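Local coordinates for periplasmic cell division protein (SufI) (Aquifex aeolicus, PDB 6SYY) that probably acts as a multicopper oxidase, coupling the oxidation of a substrate to the reduction of oxygen at a cluster of copper ions, at residues A[190-195]-A[377-382]; A[240-245]-A[365-370]; A[246-251]-A[305-310]; A[269-274]-A[290-295]. All coordinates share one frame; numbering follows the deposited sequence.

Contact 1 (A[190-195]-A[377-382])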
# COMPACT_ATOMS: atom_id res chain seq x y z
N GLN A 190 19.85 -8.53 11.16
CA GLN A 190 20.91 -9.32 11.77
C GLN A 190 20.34 -10.41 12.67
O GLN A 190 20.82 -11.55 12.65
CB GLN A 190 21.85 -8.41 12.56
CG GLN A 190 22.98 -9.15 13.25
CD GLN A 190 23.76 -8.27 14.20
OE1 GLN A 190 24.94 -7.99 13.98
NE2 GLN A 190 23.10 -7.82 15.26
N ALA A 191 19.33 -10.07 13.47
CA ALA A 191 18.73 -11.05 14.36
C ALA A 191 18.20 -12.26 13.60
O ALA A 191 18.30 -13.39 14.10
CB ALA A 191 17.61 -10.41 15.17
N LEU A 192 17.68 -12.06 12.40
CA LEU A 192 17.05 -13.14 11.65
C LEU A 192 17.78 -13.50 10.36
O LEU A 192 17.28 -14.34 9.60
CB LEU A 192 15.59 -12.78 11.32
CG LEU A 192 14.72 -12.47 12.54
CD1 LEU A 192 13.35 -11.97 12.12
CD2 LEU A 192 14.60 -13.69 13.43
N ASP A 193 18.95 -12.91 10.10
CA ASP A 193 19.71 -13.20 8.88
C ASP A 193 18.86 -12.96 7.64
O ASP A 193 18.90 -13.73 6.67
CB ASP A 193 20.27 -14.63 8.91
CG ASP A 193 21.41 -14.83 7.93
OD1 ASP A 193 21.91 -13.83 7.38
OD2 ASP A 193 21.80 -16.00 7.71
N LEU A 194 18.06 -11.90 7.66
CA LEU A 194 17.20 -11.59 6.53
C LEU A 194 18.02 -11.13 5.33
O LEU A 194 19.08 -10.52 5.47
CB LEU A 194 16.19 -10.50 6.91
CG LEU A 194 15.24 -10.83 8.06
CD1 LEU A 194 14.25 -9.67 8.31
CD2 LEU A 194 14.49 -12.14 7.81
N GLU A 195 17.53 -11.47 4.14
CA GLU A 195 18.14 -11.05 2.89
C GLU A 195 17.04 -10.97 1.84
O GLU A 195 16.27 -11.92 1.68
CB GLU A 195 19.24 -12.02 2.44
CG GLU A 195 19.83 -11.68 1.08
CD GLU A 195 20.99 -12.59 0.70
OE1 GLU A 195 21.44 -13.37 1.56
OE2 GLU A 195 21.44 -12.50 -0.46
N SER A 377 15.80 -16.57 16.79
CA SER A 377 14.59 -16.38 17.56
C SER A 377 13.91 -15.08 17.14
O SER A 377 14.58 -14.10 16.82
CB SER A 377 14.89 -16.31 19.06
OG SER A 377 15.64 -17.44 19.47
N ILE A 378 12.58 -15.09 17.14
CA ILE A 378 11.86 -13.83 16.92
C ILE A 378 12.12 -12.90 18.09
O ILE A 378 11.93 -13.31 19.25
CB ILE A 378 10.37 -14.10 16.74
CG1 ILE A 378 10.14 -14.93 15.49
CG2 ILE A 378 9.61 -12.79 16.66
CD1 ILE A 378 8.70 -15.00 15.08
N PRO A 379 12.58 -11.67 17.86
CA PRO A 379 12.98 -10.81 18.98
C PRO A 379 11.78 -10.35 19.79
O PRO A 379 10.64 -10.30 19.31
CB PRO A 379 13.67 -9.62 18.29
CG PRO A 379 13.94 -10.08 16.88
CD PRO A 379 12.83 -11.03 16.56
N GLN A 380 12.05 -10.01 21.05
CA GLN A 380 10.99 -9.52 21.92
C GLN A 380 10.53 -8.13 21.49
O GLN A 380 9.32 -7.83 21.52
CB GLN A 380 11.47 -9.50 23.37
CG GLN A 380 11.86 -10.86 23.92
CD GLN A 380 10.66 -11.71 24.29
OE1 GLN A 380 9.52 -11.28 24.17
NE2 GLN A 380 10.92 -12.93 24.75
N ARG A 381 11.45 -7.27 21.08
CA ARG A 381 11.14 -5.89 20.71
C ARG A 381 11.62 -5.60 19.29
O ARG A 381 12.67 -6.09 18.87
CB ARG A 381 11.76 -4.90 21.71
CG ARG A 381 10.84 -4.58 22.88
CD ARG A 381 11.60 -4.12 24.12
NE ARG A 381 12.39 -5.21 24.71
CZ ARG A 381 13.05 -5.11 25.86
NH1 ARG A 381 13.02 -3.99 26.56
NH2 ARG A 381 13.74 -6.15 26.31
N LEU A 382 10.84 -4.80 18.57
CA LEU A 382 11.12 -4.44 17.18
C LEU A 382 11.51 -2.99 17.00
O LEU A 382 12.39 -2.69 16.19
CB LEU A 382 9.89 -4.73 16.31
CG LEU A 382 9.42 -6.18 16.22
CD1 LEU A 382 8.02 -6.26 15.66
CD2 LEU A 382 10.39 -6.98 15.36
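The last residues of helix 183-192 meet a segment without regular structure, the CA atoms of Leu-192 and Ser-377 lying 7.2 Å apart and those of Ala-191 and Pro-379 7.4 Å apart. No hydrogen bond crosses between the two segments, and the contact rests on methyl and ring carbons and on a methyl set against a backbone carbonyl. One of the two terminal branches of Leu-192 does most of the touching: CD2 approaches Ser-377 O to 3.4 Å and lies near the CA of Ile-378 and, at 4.5 Å, the CD of Pro-379. The CG of this leucine lies beside its backbone N (chi1 -57°), and it is the CD2 branch beyond CG that reaches the loop. Beside it, the CB of Ala-191 points toward the other segment and comes to 4.1 Å from the CG of Pro-379, so that one proline ring is approached by two consecutive residues, at CG by Ala-191 and at CD by Leu-192. Ser-377 takes part through its backbone, its CB being directed away. The chain leaves helical geometry at Asp-193, whose phi is positive (56°), and the bond from Asp-193 N to Gln-190 O is weak. Nearby, Leu-192 O accepts a hydrogen bond from Tyr-374 OH. Ile-378 packs on Ile-247 and Trp-275, while Pro-379 also touches Leu-188. The example is one of modest apolar packing at the surface, in which the loop linking strands 361-370 and 394-402 runs past a helix end and packs against strands 247-254 and 282-290 of a cupredoxin-type beta domain, away from the copper sites.

Contact 2 (A[240-245]-A[365-370]); sequences YMDVER and EFRVTK
Arg-367 is gripped by a carboxylate of its own strand and laid flat on Tyr-240 of the other. Its NE donates to Glu-365 OE2 over 2.7 Å, nearly straight at 171° and within the guanidinium plane. Asp-242 OD1 comes near that plane from across the contact, but its salt bridge to NH1 is long, 3.9 Å. The guanidinium stacks on the Tyr-240 ring with 8° between planes, a cation-pi contact in which Arg-367 CZ stands 3.6 Å from the Tyr-240 centroid; Arg-367 NH1 lies toward the rim, 3.2 Å from Tyr-240 CD1. Chi1 of 71° sets Tyr-240 CG between the backbone N and carbonyl carbon, and this same CG lies 3.4 Å above the centre of the Arg-367 guanidinium. Five backbone hydrogen bonds join the parallel strands, the shortest from Val-243 N to Arg-367 O at 2.8 Å, and a beta bulge shifts the register by one residue between Val-243 and Glu-244. On the face opposite Arg-367, Val-243 divides its methyls: CG1 touches Phe-366 CD1 and CG2 meets Val-368 CG2, both at 3.7 Å. Arg-245 turns its polar end to Asp-371, Arg-308 O and Ala-310 O. Phe-366 also meets the rings of Phe-250 and Phe-307. Strand 239-244 lies between strands 47-48 and 361-370, and the latter pairs on its other side with strand 315-321.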
# COMPACT_ATOMS: atom_id res chain seq x y z
N TYR A 240 3.72 -20.63 -6.60
CA TYR A 240 4.30 -21.43 -5.54
C TYR A 240 5.68 -20.86 -5.21
O TYR A 240 6.31 -20.20 -6.03
CB TYR A 240 4.43 -22.92 -5.91
CG TYR A 240 5.49 -23.23 -6.96
CD1 TYR A 240 6.83 -23.39 -6.61
CD2 TYR A 240 5.14 -23.39 -8.30
CE1 TYR A 240 7.80 -23.68 -7.57
CE2 TYR A 240 6.10 -23.68 -9.26
CZ TYR A 240 7.43 -23.82 -8.89
OH TYR A 240 8.38 -24.11 -9.85
N MET A 241 6.14 -21.16 -4.00
CA MET A 241 7.52 -20.88 -3.63
C MET A 241 8.02 -21.99 -2.73
O MET A 241 7.33 -22.38 -1.78
CB MET A 241 7.66 -19.52 -2.93
CG MET A 241 9.07 -19.23 -2.41
SD MET A 241 9.24 -17.57 -1.71
CE MET A 241 10.86 -17.69 -0.97
N ASP A 242 9.21 -22.51 -3.03
CA ASP A 242 9.87 -23.43 -2.12
C ASP A 242 10.47 -22.66 -0.96
O ASP A 242 11.06 -21.59 -1.15
CB ASP A 242 10.97 -24.22 -2.83
CG ASP A 242 10.44 -25.12 -3.92
OD1 ASP A 242 9.22 -25.12 -4.18
OD2 ASP A 242 11.26 -25.84 -4.53
N VAL A 243 10.31 -23.19 0.24
CA VAL A 243 10.87 -22.59 1.44
C VAL A 243 11.62 -23.66 2.21
O VAL A 243 11.42 -24.86 2.02
CB VAL A 243 9.79 -21.95 2.34
CG1 VAL A 243 9.01 -20.90 1.57
CG2 VAL A 243 8.87 -23.01 2.90
N GLU A 244 12.50 -23.20 3.09
CA GLU A 244 13.19 -24.06 4.04
C GLU A 244 12.59 -23.88 5.43
O GLU A 244 11.80 -22.97 5.67
CB GLU A 244 14.69 -23.74 4.05
CG GLU A 244 15.25 -23.45 2.67
CD GLU A 244 16.72 -23.09 2.69
OE1 GLU A 244 17.38 -23.37 3.72
OE2 GLU A 244 17.22 -22.53 1.69
N ARG A 245 12.95 -24.78 6.34
CA ARG A 245 12.49 -24.67 7.73
C ARG A 245 13.25 -23.50 8.37
O ARG A 245 14.26 -23.66 9.05
CB ARG A 245 12.68 -25.98 8.48
CG ARG A 245 11.71 -27.07 8.04
CD ARG A 245 11.78 -28.31 8.92
NE ARG A 245 11.28 -28.07 10.27
CZ ARG A 245 12.05 -28.02 11.36
NH1 ARG A 245 13.36 -28.21 11.26
NH2 ARG A 245 11.51 -27.79 12.54
N GLU A 365 0.88 -20.94 -2.66
CA GLU A 365 1.27 -22.20 -2.02
C GLU A 365 2.75 -22.16 -1.68
O GLU A 365 3.58 -21.82 -2.53
CB GLU A 365 0.95 -23.38 -2.94
CG GLU A 365 1.77 -24.62 -2.67
CD GLU A 365 1.57 -25.68 -3.73
OE1 GLU A 365 0.40 -25.89 -4.14
OE2 GLU A 365 2.57 -26.30 -4.17
N PHE A 366 3.08 -22.50 -0.44
CA PHE A 366 4.46 -22.66 0.00
C PHE A 366 4.76 -24.14 0.18
O PHE A 366 3.97 -24.87 0.78
CB PHE A 366 4.70 -21.92 1.32
CG PHE A 366 4.58 -20.44 1.21
CD1 PHE A 366 5.63 -19.67 0.73
CD2 PHE A 366 3.40 -19.80 1.58
CE1 PHE A 366 5.52 -18.30 0.63
CE2 PHE A 366 3.28 -18.43 1.48
CZ PHE A 366 4.34 -17.68 1.00
N ARG A 367 5.90 -24.57 -0.35
CA ARG A 367 6.34 -25.96 -0.25
C ARG A 367 7.60 -25.98 0.59
O ARG A 367 8.64 -25.47 0.17
CB ARG A 367 6.59 -26.54 -1.64
CG ARG A 367 5.49 -26.26 -2.65
CD ARG A 367 6.08 -26.18 -4.05
NE ARG A 367 5.09 -26.34 -5.10
CZ ARG A 367 5.40 -26.55 -6.38
NH1 ARG A 367 6.67 -26.62 -6.74
NH2 ARG A 367 4.44 -26.69 -7.28
N VAL A 368 7.50 -26.56 1.78
CA VAL A 368 8.65 -26.74 2.66
C VAL A 368 9.49 -27.90 2.12
O VAL A 368 9.24 -29.06 2.45
CB VAL A 368 8.20 -27.00 4.11
CG1 VAL A 368 9.40 -27.08 5.04
CG2 VAL A 368 7.26 -25.90 4.56
N THR A 369 10.47 -27.58 1.28
CA THR A 369 11.20 -28.60 0.54
C THR A 369 12.52 -29.00 1.18
O THR A 369 13.04 -30.08 0.87
CB THR A 369 11.47 -28.12 -0.90
OG1 THR A 369 12.11 -26.84 -0.86
CG2 THR A 369 10.17 -28.01 -1.68
N LYS A 370 13.08 -28.18 2.07
CA LYS A 370 14.40 -28.43 2.62
C LYS A 370 14.40 -28.16 4.12
O LYS A 370 13.74 -27.22 4.59
CB LYS A 370 15.47 -27.57 1.95
CG LYS A 370 15.75 -27.92 0.51
CD LYS A 370 16.84 -27.03 -0.07
CE LYS A 370 18.10 -27.09 0.78
NZ LYS A 370 19.20 -26.28 0.21

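Contact 3 (A[246-251]-A[305-310]); sequences KIYRFR and VDFRDA
Tyr-248 and Val-305 form an antiparallel hydrogen-bonded pair, each N donating to the other's O over 2.8 Å. The tight part of the contact includes their side of the sheet, where Phe-307 turns its edge toward the face of Tyr-248 in an offset edge-to-face pair, the planes at 81° and CD2 of Phe-307 3.5 Å from CD1 of Tyr-248. Phe-307 CE2 lies 3.8 Å from Phe-250 CE2, and Val-305 CG2 also sits at the edge of the Phe-250 ring. Tyr-248 OH, beyond this cluster, is hydrogen-bonded to Glu-244 N. On the buried opposite face, Ile-247 lies against an ion pair: its CG1 touches Asp-306 CG at 3.6 Å and its CD1 comes to 3.4 Å from Arg-308 NH2. Arg-308 holds Asp-306 side-on, NE reaching the syn lone pair of OD1 at 2.8 Å and NH2 reaching OD2. OD1 also accepts from the backbone N of Arg-308, on the anti side, which makes an Asx turn. The looser side is limited to Lys-246 and the outer part of Arg-308, both residues partly exposed; Tyr-374 O and Lys-376 O take further bonds from the guanidinium. The buried carboxylate of Asp-306 thus receives three hydrogen bonds and an adjacent positive charge, which would be expected to stabilise its ionised form.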
# COMPACT_ATOMS: atom_id res chain seq x y z
N LYS A 246 12.74 -22.30 8.12
CA LYS A 246 13.38 -21.07 8.56
C LYS A 246 12.28 -20.05 8.86
O LYS A 246 11.10 -20.26 8.56
CB LYS A 246 14.35 -20.51 7.50
CG LYS A 246 15.60 -21.36 7.27
CD LYS A 246 16.69 -20.59 6.53
CE LYS A 246 16.40 -20.47 5.05
NZ LYS A 246 17.53 -19.81 4.32
N ILE A 247 12.68 -18.93 9.45
CA ILE A 247 11.80 -17.77 9.54
C ILE A 247 11.90 -16.98 8.25
O ILE A 247 13.00 -16.65 7.80
CB ILE A 247 12.15 -16.90 10.75
CG1 ILE A 247 11.85 -17.64 12.06
CG2 ILE A 247 11.42 -15.56 10.66
CD1 ILE A 247 12.40 -16.96 13.30
N TYR A 248 10.75 -16.70 7.64
CA TYR A 248 10.67 -15.85 6.46
C TYR A 248 9.92 -14.57 6.81
O TYR A 248 8.94 -14.60 7.56
CB TYR A 248 9.95 -16.55 5.30
CG TYR A 248 10.80 -17.56 4.57
CD1 TYR A 248 11.15 -18.76 5.16
CD2 TYR A 248 11.26 -17.30 3.28
CE1 TYR A 248 11.93 -19.69 4.49
CE2 TYR A 248 12.04 -18.22 2.60
CZ TYR A 248 12.37 -19.41 3.21
OH TYR A 248 13.15 -20.34 2.55
N ARG A 249 10.39 -13.46 6.27
CA ARG A 249 9.66 -12.21 6.34
C ARG A 249 8.96 -11.99 5.00
O ARG A 249 9.60 -12.04 3.95
CB ARG A 249 10.59 -11.04 6.64
CG ARG A 249 9.93 -9.68 6.51
CD ARG A 249 10.91 -8.59 6.87
NE ARG A 249 10.25 -7.30 7.01
CZ ARG A 249 10.83 -6.25 7.57
NH1 ARG A 249 12.07 -6.35 8.04
NH2 ARG A 249 10.17 -5.10 7.67
N PHE A 250 7.65 -11.76 5.05
CA PHE A 250 6.88 -11.43 3.86
C PHE A 250 6.32 -10.03 4.01
O PHE A 250 5.64 -9.72 5.00
CB PHE A 250 5.77 -12.45 3.62
CG PHE A 250 6.27 -13.84 3.40
CD1 PHE A 250 6.86 -14.20 2.20
CD2 PHE A 250 6.15 -14.80 4.40
CE1 PHE A 250 7.33 -15.48 2.00
CE2 PHE A 250 6.61 -16.08 4.20
CZ PHE A 250 7.20 -16.43 3.00
N ARG A 251 6.61 -9.17 3.03
CA ARG A 251 6.08 -7.81 2.97
C ARG A 251 4.85 -7.85 2.07
O ARG A 251 4.96 -7.78 0.84
CB ARG A 251 7.12 -6.84 2.44
CG ARG A 251 8.34 -6.75 3.33
CD ARG A 251 9.42 -5.94 2.67
NE ARG A 251 10.66 -5.98 3.45
CZ ARG A 251 11.06 -5.01 4.26
NH1 ARG A 251 10.32 -3.91 4.41
NH2 ARG A 251 12.19 -5.14 4.93
N VAL A 305 6.92 -15.57 9.32
CA VAL A 305 6.37 -16.92 9.29
C VAL A 305 7.51 -17.88 9.59
O VAL A 305 8.54 -17.87 8.90
CB VAL A 305 5.72 -17.24 7.94
CG1 VAL A 305 5.09 -18.62 7.97
CG2 VAL A 305 4.68 -16.20 7.59
N ASP A 306 7.33 -18.70 10.62
CA ASP A 306 8.36 -19.65 11.04
C ASP A 306 8.01 -21.00 10.43
O ASP A 306 7.24 -21.78 10.99
CB ASP A 306 8.47 -19.71 12.55
CG ASP A 306 9.73 -20.40 13.02
OD1 ASP A 306 10.34 -21.14 12.22
OD2 ASP A 306 10.13 -20.22 14.19
N PHE A 307 8.59 -21.29 9.27
CA PHE A 307 8.31 -22.56 8.62
C PHE A 307 8.96 -23.74 9.34
O PHE A 307 8.75 -24.89 8.92
CB PHE A 307 8.74 -22.51 7.15
CG PHE A 307 7.83 -21.70 6.29
CD1 PHE A 307 6.58 -22.18 5.94
CD2 PHE A 307 8.21 -20.45 5.82
CE1 PHE A 307 5.72 -21.42 5.14
CE2 PHE A 307 7.36 -19.69 5.03
CZ PHE A 307 6.12 -20.17 4.69
N ARG A 308 9.73 -23.51 10.41
CA ARG A 308 10.14 -24.62 11.26
C ARG A 308 8.95 -25.26 11.96
O ARG A 308 9.07 -26.40 12.44
CB ARG A 308 11.16 -24.15 12.30
CG ARG A 308 12.47 -23.68 11.69
CD ARG A 308 13.40 -23.08 12.74
NE ARG A 308 12.86 -21.86 13.32
CZ ARG A 308 13.50 -21.12 14.23
NH1 ARG A 308 14.71 -21.48 14.64
NH2 ARG A 308 12.94 -20.02 14.71
N ASP A 309 7.81 -24.57 12.04
CA ASP A 309 6.58 -25.20 12.51
C ASP A 309 6.19 -26.38 11.63
O ASP A 309 5.54 -27.31 12.11
CB ASP A 309 5.42 -24.19 12.52
CG ASP A 309 5.60 -23.10 13.54
OD1 ASP A 309 6.60 -23.13 14.28
OD2 ASP A 309 4.73 -22.21 13.60
N ALA A 310 6.56 -26.33 10.36
CA ALA A 310 6.17 -27.33 9.38
C ALA A 310 7.25 -28.40 9.24
O ALA A 310 8.40 -28.21 9.64
CB ALA A 310 5.90 -26.67 8.03

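Contact 4 (A[269-274]-A[290-295]); sequences NQRMRF and VNEILV
Phe-274 and Val-290 form an antiparallel hydrogen-bonded pair near the open end of the hairpin made by strands 270-279 and 282-290, within a plastocyanin-like domain. Val-290 N donates to Phe-274 O over 2.8 Å, and Phe-274 N returns the bond to Val-290 O at 3.1 Å. Val-290 CG2 stands over one face of the Phe-274 ring, 3.9 Å from its centroid, a CH-pi contact displaced toward CE1. Ile-293 CG2 meets Phe-274 CE1 at the ring edge, 3.8 Å away. Phe-274 CG occupies the crowded position between the backbone N and carbonyl carbon (chi1 58°), and the ring extends toward the other segment. Farther along, the extended Arg-271 chain delivers NH1 to Glu-292 OE2 at 2.9 Å, a salt bridge whose hydrogen bond is nearly straight (166°) and lies in the guanidinium plane but reaches the oxygen on its anti side, 22° out of the carboxylate plane. A second shell holds both partners: Arg-262 binds Glu-292 OE1, and Phe-321 makes a cation-pi contact with Arg-271. Leu-265, Ile-303 and Val-305 also touch the Phe-274 side chain. Between the segments a water bridges two backbone carbonyls at the edge of the phenylalanine ring, 2.6 Å from Met-272 O and 2.8 Å from Asn-291 O.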
# COMPACT_ATOMS: atom_id res chain seq x y z
N ASN A 269 -5.24 -29.36 8.17
CA ASN A 269 -6.43 -28.90 8.89
C ASN A 269 -6.20 -27.51 9.47
O ASN A 269 -6.93 -26.56 9.16
CB ASN A 269 -6.79 -29.88 10.00
CG ASN A 269 -7.15 -31.25 9.48
OD1 ASN A 269 -6.70 -32.27 10.00
ND2 ASN A 269 -7.98 -31.28 8.44
N GLN A 270 -5.18 -27.37 10.32
CA GLN A 270 -5.06 -26.22 11.20
C GLN A 270 -4.57 -24.98 10.45
O GLN A 270 -4.03 -25.05 9.34
CB GLN A 270 -4.11 -26.55 12.35
CG GLN A 270 -4.63 -27.65 13.27
CD GLN A 270 -3.57 -28.18 14.22
OE1 GLN A 270 -2.41 -27.77 14.17
NE2 GLN A 270 -3.96 -29.11 15.09
N ARG A 271 -4.79 -23.83 11.08
CA ARG A 271 -4.20 -22.56 10.66
C ARG A 271 -2.86 -22.40 11.35
O ARG A 271 -2.76 -22.52 12.57
CB ARG A 271 -5.11 -21.38 11.02
CG ARG A 271 -6.47 -21.35 10.36
CD ARG A 271 -7.17 -20.05 10.72
NE ARG A 271 -8.39 -19.83 9.96
CZ ARG A 271 -9.00 -18.65 9.86
NH1 ARG A 271 -8.49 -17.59 10.48
NH2 ARG A 271 -10.12 -18.52 9.16
N MET A 272 -1.82 -22.12 10.57
CA MET A 272 -0.50 -21.91 11.14
C MET A 272 -0.42 -20.52 11.77
O MET A 272 -1.04 -19.56 11.30
CB MET A 272 0.58 -22.07 10.07
CG MET A 272 2.00 -21.92 10.60
SD MET A 272 3.23 -22.26 9.34
CE MET A 272 2.76 -23.92 8.92
N ARG A 273 0.35 -20.42 12.85
CA ARG A 273 0.61 -19.13 13.46
C ARG A 273 1.65 -18.34 12.67
O ARG A 273 2.49 -18.90 11.96
CB ARG A 273 1.08 -19.30 14.91
CG ARG A 273 2.34 -20.15 15.10
CD ARG A 273 3.07 -19.69 16.36
NE ARG A 273 3.97 -20.66 16.97
CZ ARG A 273 5.11 -21.08 16.43
NH1 ARG A 273 5.49 -20.64 15.24
NH2 ARG A 273 5.88 -21.94 17.08
N PHE A 274 1.56 -17.02 12.78
CA PHE A 274 2.57 -16.11 12.26
C PHE A 274 2.44 -14.80 13.01
O PHE A 274 1.54 -14.63 13.85
CB PHE A 274 2.45 -15.94 10.74
CG PHE A 274 1.11 -15.43 10.28
CD1 PHE A 274 0.95 -14.10 9.92
CD2 PHE A 274 0.02 -16.28 10.20
CE1 PHE A 274 -0.28 -13.63 9.49
CE2 PHE A 274 -1.21 -15.82 9.77
CZ PHE A 274 -1.36 -14.49 9.41
N VAL A 290 -0.68 -13.85 15.38
CA VAL A 290 -2.03 -13.94 14.84
C VAL A 290 -2.14 -15.24 14.05
O VAL A 290 -1.16 -15.96 13.86
CB VAL A 290 -2.38 -12.75 13.92
CG1 VAL A 290 -2.29 -11.44 14.68
CG2 VAL A 290 -1.47 -12.74 12.69
N ASN A 291 -3.36 -15.53 13.60
CA ASN A 291 -3.59 -16.60 12.64
C ASN A 291 -4.33 -16.11 11.41
O ASN A 291 -4.72 -16.92 10.56
CB ASN A 291 -4.32 -17.78 13.29
CG ASN A 291 -5.60 -17.37 14.00
OD1 ASN A 291 -6.38 -16.57 13.48
ND2 ASN A 291 -5.83 -17.93 15.18
N GLU A 292 -4.54 -14.80 11.28
CA GLU A 292 -5.08 -14.20 10.06
C GLU A 292 -4.82 -12.70 10.09
O GLU A 292 -4.65 -12.10 11.16
CB GLU A 292 -6.58 -14.48 9.89
CG GLU A 292 -7.45 -13.91 10.98
CD GLU A 292 -8.91 -13.86 10.59
OE1 GLU A 292 -9.38 -12.78 10.19
OE2 GLU A 292 -9.58 -14.92 10.67
N ILE A 293 -4.81 -12.10 8.90
CA ILE A 293 -4.66 -10.66 8.76
C ILE A 293 -5.59 -10.17 7.66
O ILE A 293 -5.77 -10.83 6.63
CB ILE A 293 -3.20 -10.25 8.44
CG1 ILE A 293 -2.67 -11.02 7.23
CG2 ILE A 293 -2.31 -10.45 9.65
CD1 ILE A 293 -1.38 -10.46 6.70
N LEU A 294 -6.20 -9.01 7.90
CA LEU A 294 -7.05 -8.34 6.93
C LEU A 294 -6.24 -7.19 6.33
O LEU A 294 -5.72 -6.35 7.07
CB LEU A 294 -8.32 -7.82 7.60
CG LEU A 294 -9.46 -7.26 6.75
CD1 LEU A 294 -10.03 -8.35 5.86
CD2 LEU A 294 -10.54 -6.71 7.67
N VAL A 295 -6.13 -7.16 5.01
CA VAL A 295 -5.31 -6.16 4.33
C VAL A 295 -6.11 -5.59 3.17
O VAL A 295 -6.52 -6.32 2.26
CB VAL A 295 -3.97 -6.74 3.86
CG1 VAL A 295 -4.15 -8.13 3.26
CG2 VAL A 295 -3.28 -5.79 2.90
O HOH W 1 -2.89 -18.88 9.60

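How the contacts relate
Contact 3 is the hub of the group, its centre about 10 Å from that of contact 2 and about 12 Å from those of contacts 1 and 4, and it touches all three. Toward contact 1 the link is apolar, with Ile-247 CD1 3.7 Å from Ile-378 CG1. Toward contact 2 it is mixed, hydrogen bonds from Arg-245 being joined by packing such as Glu-244 O against Phe-307 CB at 3.4 Å. Contact 4 is joined by Val-305 CG2, 3.9 Å from Phe-274 CB. Contacts 1, 2 and 4 do not touch one another. All four lie away from the copper-binding residues and join parts of the beta structure.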